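Local coordinates for cytoplasmic protein (Bacillus cereus, PDB 2O3L), which is of unknown function but belongs to the DUF1048 family, and folds in this fragment as an all-helical, left-handed superhelix, at residues M7-A12 / L49-A54. Residues are numbered along the deposited sequence; the frame is centred on the assembly and turned at random.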
HETATM    1  N   MSE A   7       7.150  -8.003   1.749  1.00 39.05           N
HETATM    2  CA  MSE A   7       6.733  -8.458   0.415  1.00 40.02           C
HETATM    3  C   MSE A   7       6.141  -9.891   0.480  1.00 41.29           C
HETATM    4  O   MSE A   7       5.208 -10.212  -0.238  1.00 39.89           O
HETATM    5  CB  MSE A   7       7.882  -8.378  -0.578  1.00 41.28           C
HETATM    6  CG  MSE A   7       8.392  -6.969  -0.812  1.00 37.39           C
HETATM    7 SE   MSE A   7       7.009  -5.696  -1.313  0.70 41.34          SE
HETATM    8  CE  MSE A   7       6.800  -4.799   0.556  1.00 45.99           C
ATOM      9  N   ALA A   8       6.637 -10.715   1.396  1.00 40.09           N
ATOM     10  CA  ALA A   8       6.070 -12.049   1.598  1.00 39.55           C
ATOM     11  C   ALA A   8       4.617 -11.981   2.097  1.00 40.91           C
ATOM     12  O   ALA A   8       3.755 -12.762   1.671  1.00 39.98           O
ATOM     13  CB  ALA A   8       6.917 -12.821   2.567  1.00 41.57           C
ATOM     14  N   ARG A   9       4.344 -11.038   2.992  1.00 39.30           N
ATOM     15  CA  ARG A   9       3.008 -10.807   3.438  1.00 38.92           C
ATOM     16  C   ARG A   9       2.083 -10.371   2.314  1.00 40.11           C
ATOM     17  O   ARG A   9       0.900 -10.752   2.292  1.00 38.89           O
ATOM     18  CB  ARG A   9       3.017  -9.802   4.571  1.00 39.68           C
ATOM     19  CG  ARG A   9       3.690 -10.425   5.800  1.00 44.76           C
ATOM     20  CD  ARG A   9       3.963  -9.455   6.926  1.00 44.38           C
ATOM     21  NE  ARG A   9       2.816  -8.594   7.142  1.00 49.77           N
ATOM     22  CZ  ARG A   9       2.714  -7.721   8.126  1.00 51.60           C
ATOM     23  NH1 ARG A   9       3.686  -7.605   9.033  1.00 61.75           N
ATOM     24  NH2 ARG A   9       1.608  -6.994   8.214  1.00 47.60           N
ATOM     25  N   VAL A  10       2.603  -9.582   1.374  1.00 36.90           N
ATOM     26  CA  VAL A  10       1.807  -9.160   0.216  1.00 40.73           C
ATOM     27  C   VAL A  10       1.481 -10.376  -0.643  1.00 39.02           C
ATOM     28  O   VAL A  10       0.362 -10.551  -1.074  1.00 40.46           O
ATOM     29  CB  VAL A  10       2.525  -8.080  -0.635  1.00 41.99           C
ATOM     30  CG1 VAL A  10       1.788  -7.804  -1.919  1.00 43.09           C
ATOM     31  CG2 VAL A  10       2.605  -6.767   0.164  1.00 47.50           C
ATOM     32  N   ALA A  11       2.457 -11.237  -0.820  1.00 40.62           N
ATOM     33  CA  ALA A  11       2.300 -12.431  -1.625  1.00 40.07           C
ATOM     34  C   ALA A  11       1.311 -13.397  -1.019  1.00 40.43           C
ATOM     35  O   ALA A  11       0.855 -14.292  -1.711  1.00 39.87           O
ATOM     36  CB  ALA A  11       3.630 -13.092  -1.818  1.00 41.04           C
ATOM     37  N   ALA A  12       0.965 -13.216   0.256  1.00 38.49           N
ATOM     38  CA  ALA A  12       0.049 -14.143   0.913  1.00 39.43           C
ATOM     39  C   ALA A  12      -1.368 -13.614   0.763  1.00 39.11           C
ATOM     40  O   ALA A  12      -2.301 -14.301   1.030  1.00 38.83           O
ATOM     41  CB  ALA A  12       0.389 -14.306   2.388  1.00 39.36           C
ATOM     42  N   LEU A  49      -3.038  -2.684   6.801  1.00 39.87           N
ATOM     43  CA  LEU A  49      -4.443  -2.368   6.498  1.00 40.38           C
ATOM     44  C   LEU A  49      -5.034  -3.406   5.511  1.00 38.64           C
ATOM     45  O   LEU A  49      -6.127  -3.881   5.703  1.00 39.72           O
ATOM     46  CB  LEU A  49      -4.542  -0.979   5.908  1.00 38.39           C
ATOM     47  CG  LEU A  49      -5.932  -0.412   5.589  1.00 46.10           C
ATOM     48  CD1 LEU A  49      -6.603   0.029   6.828  1.00 41.87           C
ATOM     49  CD2 LEU A  49      -5.839   0.754   4.609  1.00 44.18           C
ATOM     50  N   PHE A  50      -4.294  -3.727   4.465  1.00 38.70           N
ATOM     51  CA  PHE A  50      -4.695  -4.726   3.498  1.00 39.85           C
ATOM     52  C   PHE A  50      -4.806  -6.123   4.117  1.00 41.97           C
ATOM     53  O   PHE A  50      -5.769  -6.851   3.823  1.00 43.09           O
ATOM     54  CB  PHE A  50      -3.721  -4.766   2.308  1.00 40.66           C
ATOM     55  CG  PHE A  50      -3.978  -3.751   1.236  1.00 38.03           C
ATOM     56  CD1 PHE A  50      -4.735  -2.632   1.445  1.00 40.03           C
ATOM     57  CD2 PHE A  50      -3.383  -3.919  -0.024  1.00 42.48           C
ATOM     58  CE1 PHE A  50      -4.934  -1.691   0.422  1.00 40.47           C
ATOM     59  CE2 PHE A  50      -3.608  -3.010  -1.049  1.00 44.80           C
ATOM     60  CZ  PHE A  50      -4.376  -1.879  -0.828  1.00 40.71           C
ATOM     61  N   GLU A  51      -3.881  -6.505   4.996  1.00 40.82           N
ATOM     62  CA  GLU A  51      -4.028  -7.796   5.672  1.00 40.63           C
ATOM     63  C   GLU A  51      -5.263  -7.876   6.511  1.00 41.39           C
ATOM     64  O   GLU A  51      -5.897  -8.940   6.576  1.00 40.47           O
ATOM     65  CB  GLU A  51      -2.874  -8.128   6.611  1.00 42.24           C
ATOM     66  CG  GLU A  51      -1.670  -8.656   5.929  1.00 50.98           C
ATOM     67  CD  GLU A  51      -0.647  -9.240   6.894  1.00 44.64           C
ATOM     68  OE1 GLU A  51      -0.693  -8.971   8.125  1.00 45.46           O
ATOM     69  OE2 GLU A  51       0.199 -10.004   6.383  1.00 43.95           O
ATOM     70  N   ALA A  52      -5.576  -6.801   7.238  1.00 39.14           N
ATOM     71  CA  ALA A  52      -6.768  -6.808   8.069  1.00 38.25           C
ATOM     72  C   ALA A  52      -8.020  -6.907   7.204  1.00 38.14           C
ATOM     73  O   ALA A  52      -8.942  -7.684   7.471  1.00 37.42           O
ATOM     74  CB  ALA A  52      -6.826  -5.542   8.956  1.00 40.60           C
ATOM     75  N   GLY A  53      -8.087  -6.066   6.197  1.00 38.65           N
ATOM     76  CA  GLY A  53      -9.225  -6.074   5.303  1.00 40.84           C
ATOM     77  C   GLY A  53      -9.463  -7.430   4.644  1.00 41.68           C
ATOM     78  O   GLY A  53     -10.603  -7.889   4.594  1.00 37.78           O
ATOM     79  N   ALA A  54      -8.398  -8.071   4.155  1.00 41.63           N
ATOM     80  CA  ALA A  54      -8.530  -9.420   3.575  1.00 41.49           C
ATOM     81  C   ALA A  54      -8.984 -10.400   4.650  1.00 42.48           C
ATOM     82  O   ALA A  54      -9.852 -11.234   4.402  1.00 44.19           O
ATOM     83  CB  ALA A  54      -7.238  -9.882   2.958  1.00 43.65           C
TER
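With CG of Arg9 opposite the carbonyl carbon, beside the backbone N, and the chain bent at chi3 (44°), the guanidinium is brought alongside the carboxylate of Glu51, which rides on an arm that is extended beyond its own CG. The pair illustrates how a left-handed superhelix of helices can join elements distant in sequence: one arginine on helix 2-11 grips the C-terminal half of helix 36-56 through salt bridges, with Glu51 as its partner inside the 49-54 segment. Arg9 and Glu51 are also the residues whose CA atoms face each other most closely, 8.0 Å apart, too far for the backbones to meet, so the link between the two segments is carried by side chains.

The two flat groups are paired through two nitrogens and two oxygens. NH2 of Arg9 lies 3.0 Å from OE1 of Glu51 in the salt bridge, while NE of Arg9 makes a weak, bent hydrogen bond to OE2 of Glu51 (3.1 Å, 134° at the hydrogen). The planes are tilted 26° against each other, although the side chains as a whole cross at about a right angle.

The stronger polar partner of Arg9 is Asp48, just ahead of the 49-54 segment, whose OD1 forms a salt bridge with the same NH2. One guanidinium thus serves two carboxylates from neighbouring turns of one helix, and its positive charge would be expected to ease their mutual repulsion. Beneath this surface link the apolar layer takes over: Val10, directed away from the 49-54 segment, touches Phe21 and Ile47, and Phe50 packs edge-to-face with Tyr17. At the arginine's root, OE2 of Glu51 runs along CB, CG and CD of Arg9, nearest at CB, 3.4 Å away.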